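Local coordinates for protein transcriptional regulators (LACI-FAMILY TRANSCRIPTIONAL REGULATORY PROTEIN) (Corynebacterium glutamicum, PDB 3GYB) that probably acts as a DNA-binding transcription factor of the LacI family, recognising regulatory sequences and carrying a periplasmic binding protein-like domain that binds magnesium in the crystal, at residues Ala158-Leu171 against Asn184-Leu198. Sequence-based numbering, arbitrary orientation.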
loop_
_atom_site.group_PDB
_atom_site.type_symbol
_atom_site.label_atom_id
_atom_site.label_comp_id
_atom_site.label_asym_id
_atom_site.label_seq_id
_atom_site.Cartn_x
_atom_site.Cartn_y
_atom_site.Cartn_z
ATOM N N ALA A 158 -9.749 0.827 9.382
ATOM C CA ALA A 158 -9.787 0.090 8.130
ATOM C C ALA A 158 -8.508 -0.719 7.953
ATOM O O ALA A 158 -7.442 -0.163 7.684
ATOM C CB ALA A 158 -9.952 1.052 6.970
ATOM N N VAL A 159 -8.620 -2.033 8.124
ATOM C CA VAL A 159 -7.483 -2.931 7.967
ATOM C C VAL A 159 -7.959 -4.188 7.251
ATOM O O VAL A 159 -9.096 -4.622 7.428
ATOM C CB VAL A 159 -6.858 -3.312 9.325
ATOM C CG1 VAL A 159 -6.160 -2.102 9.931
ATOM C CG2 VAL A 159 -7.926 -3.828 10.265
ATOM N N GLU A 160 -7.084 -4.770 6.437
ATOM C CA GLU A 160 -7.440 -5.958 5.678
ATOM C C GLU A 160 -7.851 -7.137 6.541
ATOM O O GLU A 160 -8.843 -7.796 6.254
ATOM C CB GLU A 160 -6.278 -6.367 4.762
ATOM C CG GLU A 160 -6.532 -7.597 3.884
ATOM C CD GLU A 160 -6.396 -8.917 4.626
ATOM O OE1 GLU A 160 -5.573 -9.000 5.564
ATOM O OE2 GLU A 160 -7.095 -9.884 4.253
ATOM N N HIS A 161 -7.102 -7.403 7.606
ATOM C CA HIS A 161 -7.432 -8.549 8.438
ATOM C C HIS A 161 -8.847 -8.497 8.995
ATOM O O HIS A 161 -9.542 -9.513 9.012
ATOM C CB HIS A 161 -6.442 -8.706 9.591
ATOM C CG HIS A 161 -6.617 -9.988 10.344
ATOM N ND1 HIS A 161 -6.255 -11.210 9.820
ATOM C CD2 HIS A 161 -7.180 -10.247 11.549
ATOM C CE1 HIS A 161 -6.588 -12.167 10.668
ATOM N NE2 HIS A 161 -7.150 -11.610 11.724
ATOM N N ALA A 162 -9.275 -7.327 9.453
ATOM C CA ALA A 162 -10.628 -7.191 9.987
ATOM C C ALA A 162 -11.659 -7.363 8.875
ATOM O O ALA A 162 -12.744 -7.888 9.103
ATOM C CB ALA A 162 -10.800 -5.834 10.662
ATOM N N GLY A 163 -11.326 -6.930 7.663
ATOM C CA GLY A 163 -12.267 -7.093 6.574
ATOM C C GLY A 163 -12.484 -8.575 6.324
ATOM O O GLY A 163 -13.591 -9.023 6.019
ATOM N N TYR A 164 -11.408 -9.338 6.481
ATOM C CA TYR A 164 -11.440 -10.771 6.276
ATOM C C TYR A 164 -12.305 -11.465 7.326
ATOM O O TYR A 164 -13.269 -12.138 6.983
ATOM C CB TYR A 164 -10.014 -11.334 6.315
ATOM C CG TYR A 164 -9.945 -12.836 6.168
ATOM C CD1 TYR A 164 -10.385 -13.463 5.002
ATOM C CD2 TYR A 164 -9.428 -13.631 7.188
ATOM C CE1 TYR A 164 -10.312 -14.846 4.856
ATOM C CE2 TYR A 164 -9.344 -15.022 7.051
ATOM C CZ TYR A 164 -9.790 -15.618 5.881
ATOM O OH TYR A 164 -9.702 -16.987 5.732
ATOM N N THR A 165 -11.976 -11.276 8.599
ATOM C CA THR A 165 -12.736 -11.935 9.659
ATOM C C THR A 165 -14.159 -11.415 9.799
ATOM O O THR A 165 -15.072 -12.187 10.098
ATOM C CB THR A 165 -12.004 -11.846 11.013
ATOM O OG1 THR A 165 -11.828 -10.478 11.393
ATOM C CG2 THR A 165 -10.636 -12.519 10.902
ATOM N N GLU A 166 -14.358 -10.119 9.576
ATOM C CA GLU A 166 -15.708 -9.564 9.655
ATOM C C GLU A 166 -16.587 -10.125 8.538
ATOM O O GLU A 166 -17.776 -10.370 8.743
ATOM C CB GLU A 166 -15.684 -8.035 9.544
ATOM C CG GLU A 166 -15.186 -7.312 10.781
ATOM C CD GLU A 166 -16.083 -7.532 11.983
ATOM O OE1 GLU A 166 -17.314 -7.346 11.856
ATOM O OE2 GLU A 166 -15.559 -7.879 13.056
ATOM N N THR A 167 -16.018 -10.315 7.351
ATOM C CA THR A 167 -16.806 -10.845 6.247
ATOM C C THR A 167 -17.153 -12.308 6.486
ATOM O O THR A 167 -18.277 -12.736 6.221
ATOM C CB THR A 167 -16.076 -10.699 4.891
ATOM O OG1 THR A 167 -15.886 -9.309 4.605
ATOM C CG2 THR A 167 -16.905 -11.318 3.763
ATOM N N LEU A 168 -16.198 -13.081 6.991
ATOM C CA LEU A 168 -16.475 -14.482 7.272
ATOM C C LEU A 168 -17.581 -14.591 8.320
ATOM O O LEU A 168 -18.440 -15.466 8.234
ATOM C CB LEU A 168 -15.218 -15.197 7.774
ATOM C CG LEU A 168 -14.145 -15.505 6.729
ATOM C CD1 LEU A 168 -12.952 -16.155 7.424
ATOM C CD2 LEU A 168 -14.704 -16.431 5.652
ATOM N N ALA A 169 -17.553 -13.704 9.310
ATOM C CA ALA A 169 -18.568 -13.728 10.363
ATOM C C ALA A 169 -19.919 -13.258 9.824
ATOM O O ALA A 169 -20.950 -13.860 10.111
ATOM C CB ALA A 169 -18.132 -12.847 11.529
ATOM N N LEU A 170 -19.907 -12.186 9.039
ATOM C CA LEU A 170 -21.132 -11.634 8.460
ATOM C C LEU A 170 -21.873 -12.634 7.576
ATOM O O LEU A 170 -23.089 -12.803 7.694
ATOM C CB LEU A 170 -20.797 -10.389 7.630
ATOM C CG LEU A 170 -21.947 -9.734 6.862
ATOM C CD1 LEU A 170 -22.866 -9.022 7.835
ATOM C CD2 LEU A 170 -21.386 -8.755 5.842
ATOM N N LEU A 171 -21.140 -13.285 6.678
ATOM C CA LEU A 171 -21.754 -14.250 5.775
ATOM C C LEU A 171 -22.190 -15.525 6.487
ATOM O O LEU A 171 -23.079 -16.231 6.012
ATOM C CB LEU A 171 -20.806 -14.568 4.620
ATOM C CG LEU A 171 -20.486 -13.333 3.772
ATOM C CD1 LEU A 171 -19.542 -13.724 2.636
ATOM C CD2 LEU A 171 -21.770 -12.741 3.217
ATOM N N ASN A 184 -14.323 0.719 2.353
ATOM C CA ASN A 184 -13.128 1.115 1.612
ATOM C C ASN A 184 -12.475 -0.094 0.958
ATOM O O ASN A 184 -12.837 -1.232 1.244
ATOM C CB ASN A 184 -12.133 1.826 2.527
ATOM C CG ASN A 184 -11.823 1.028 3.763
ATOM O OD1 ASN A 184 -11.332 -0.096 3.679
ATOM N ND2 ASN A 184 -12.129 1.595 4.925
ATOM N N ASP A 185 -11.524 0.167 0.063
ATOM C CA ASP A 185 -10.841 -0.902 -0.658
ATOM C C ASP A 185 -10.050 -1.883 0.191
ATOM O O ASP A 185 -10.128 -3.089 -0.031
ATOM C CB ASP A 185 -9.892 -0.312 -1.706
ATOM C CG ASP A 185 -10.618 0.260 -2.909
ATOM O OD1 ASP A 185 -11.871 0.185 -2.965
ATOM O OD2 ASP A 185 -9.919 0.784 -3.811
ATOM N N ILE A 186 -9.280 -1.386 1.153
ATOM C CA ILE A 186 -8.467 -2.289 1.957
ATOM C C ILE A 186 -9.365 -3.283 2.692
ATOM O O ILE A 186 -9.034 -4.458 2.818
ATOM C CB ILE A 186 -7.555 -1.502 2.939
ATOM C CG1 ILE A 186 -6.500 -2.439 3.528
ATOM C CG2 ILE A 186 -8.374 -0.856 4.035
ATOM C CD1 ILE A 186 -5.584 -3.058 2.481
ATOM N N THR A 187 -10.520 -2.817 3.151
ATOM C CA THR A 187 -11.450 -3.711 3.825
ATOM C C THR A 187 -11.994 -4.714 2.799
ATOM O O THR A 187 -12.174 -5.896 3.104
ATOM C CB THR A 187 -12.603 -2.908 4.463
ATOM O OG1 THR A 187 -12.070 -2.109 5.529
ATOM C CG2 THR A 187 -13.681 -3.843 5.030
ATOM N N ALA A 188 -12.230 -4.240 1.578
ATOM C CA ALA A 188 -12.753 -5.089 0.507
ATOM C C ALA A 188 -11.780 -6.206 0.141
ATOM O O ALA A 188 -12.203 -7.284 -0.287
ATOM C CB ALA A 188 -13.079 -4.242 -0.736
ATOM N N ILE A 189 -10.483 -5.945 0.288
ATOM C CA ILE A 189 -9.477 -6.962 -0.004
ATOM C C ILE A 189 -9.719 -8.120 0.960
ATOM O O ILE A 189 -9.602 -9.287 0.588
ATOM C CB ILE A 189 -8.038 -6.423 0.193
ATOM C CG1 ILE A 189 -7.787 -5.244 -0.747
ATOM C CG2 ILE A 189 -7.026 -7.530 -0.068
ATOM C CD1 ILE A 189 -8.070 -5.548 -2.193
ATOM N N GLY A 190 -10.062 -7.783 2.203
ATOM C CA GLY A 190 -10.355 -8.807 3.190
ATOM C C GLY A 190 -11.619 -9.557 2.810
ATOM O O GLY A 190 -11.696 -10.786 2.930
ATOM N N ALA A 191 -12.620 -8.820 2.343
ATOM C CA ALA A 191 -13.879 -9.431 1.934
ATOM C C ALA A 191 -13.654 -10.395 0.772
ATOM O O ALA A 191 -14.252 -11.470 0.725
ATOM C CB ALA A 191 -14.883 -8.353 1.533
ATOM N N LEU A 192 -12.793 -10.008 -0.170
ATOM C CA LEU A 192 -12.498 -10.870 -1.312
ATOM C C LEU A 192 -11.802 -12.142 -0.838
ATOM O O LEU A 192 -12.029 -13.220 -1.379
ATOM C CB LEU A 192 -11.609 -10.136 -2.324
ATOM C CG LEU A 192 -12.302 -9.029 -3.121
ATOM C CD1 LEU A 192 -11.268 -8.148 -3.816
ATOM C CD2 LEU A 192 -13.261 -9.654 -4.136
ATOM N N GLY A 193 -10.950 -12.010 0.173
ATOM C CA GLY A 193 -10.260 -13.172 0.704
ATOM C C GLY A 193 -11.252 -14.099 1.388
ATOM O O GLY A 193 -11.148 -15.321 1.296
ATOM N N ALA A 194 -12.223 -13.515 2.083
ATOM C CA ALA A 194 -13.235 -14.311 2.769
ATOM C C ALA A 194 -14.037 -15.101 1.741
ATOM O O ALA A 194 -14.301 -16.290 1.931
ATOM C CB ALA A 194 -14.160 -13.398 3.589
ATOM N N ALA A 195 -14.413 -14.446 0.644
ATOM C CA ALA A 195 -15.163 -15.113 -0.409
ATOM C C ALA A 195 -14.351 -16.297 -0.938
ATOM O O ALA A 195 -14.883 -17.395 -1.144
ATOM C CB ALA A 195 -15.471 -14.128 -1.537
ATOM N N ARG A 196 -13.057 -16.080 -1.145
ATOM C CA ARG A 196 -12.194 -17.147 -1.638
ATOM C C ARG A 196 -12.153 -18.313 -0.639
ATOM O O ARG A 196 -12.260 -19.473 -1.023
ATOM C CB ARG A 196 -10.780 -16.616 -1.890
ATOM C CG ARG A 196 -9.867 -17.634 -2.563
ATOM C CD ARG A 196 -8.459 -17.114 -2.824
ATOM N NE ARG A 196 -7.683 -18.120 -3.546
ATOM C CZ ARG A 196 -6.402 -18.003 -3.886
ATOM N NH1 ARG A 196 -5.715 -16.914 -3.572
ATOM N NH2 ARG A 196 -5.811 -18.984 -4.556
ATOM N N GLU A 197 -12.000 -17.997 0.643
ATOM C CA GLU A 197 -11.955 -19.020 1.685
ATOM C C GLU A 197 -13.264 -19.808 1.733
ATOM O O GLU A 197 -13.270 -21.011 2.007
ATOM C CB GLU A 197 -11.694 -18.365 3.046
ATOM C CG GLU A 197 -11.723 -19.325 4.233
ATOM C CD GLU A 197 -10.757 -20.485 4.083
ATOM O OE1 GLU A 197 -9.628 -20.268 3.596
ATOM O OE2 GLU A 197 -11.127 -21.617 4.471
ATOM N N LEU A 198 -14.371 -19.127 1.455
ATOM C CA LEU A 198 -15.689 -19.752 1.479
ATOM C C LEU A 198 -16.050 -20.492 0.194
ATOM O O LEU A 198 -17.068 -21.178 0.136
ATOM C CB LEU A 198 -16.755 -18.693 1.772
ATOM C CG LEU A 198 -16.790 -18.188 3.215
ATOM C CD1 LEU A 198 -17.684 -16.961 3.318
ATOM C CD2 LEU A 198 -17.286 -19.309 4.124
HETATM O O HOH W 1 -11.602 -3.099 8.027
HETATM O O HOH W 2 -7.673 -11.108 1.840
#
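Ala-158 packs its CB on the amide of Asn-184, and the same CB meets CG2 of Ile-186 at 3.8 Å. OD1 of that amide caps helix 185-198, taking Thr-187 N at 2.9 Å with a C=O...N angle of 170°, and Thr-187 OG1 from a direction tilted 30° from the carbonyl plane. One water accepts from Val-159 N and donates to Thr-187 OG1, so the two helix starts are tied through solvent. Glu-160, bent at chi2, crosses Ile-189 at about a right angle, CG over CG2, while a second water donates to both its OE2 and Ile-189 O. At Gly-163 and Gly-190, neither with a side chain, the backbones themselves meet, the axes 6.5 Å apart and crossing at -45°. Here Gly-190 CA faces Glu-160 O, and Tyr-164 CA approaches Gly-190 O at 3.4 Å, both CA-H...O contacts. The two helices flank strand 179-182 in sequence, an alpha-beta-alpha succession of the periplasmic binding protein-like fold, and both pack on its parallel strands. With CG anti to the backbone N (chi1 178°), the Tyr-164 ring is a knob among Gly-190, Gly-193, Ala-194 and Glu-197, its edge toward Gly-190 O and Ala-194 N; its OH reaches Glu-197 CG, whose carboxylate forms a salt bridge with Arg-220 of the second subunit. Thr-167 OG1 donates to Gly-163 O (2.7 Å), and its CG2 presses unusually tightly on Ala-194 CB, at 3.4 Å. Leu-168 CD2 touches that same methyl and Leu-198 CG, and Leu-171 CD1 meets Leu-198 CD1 at 3.8 Å.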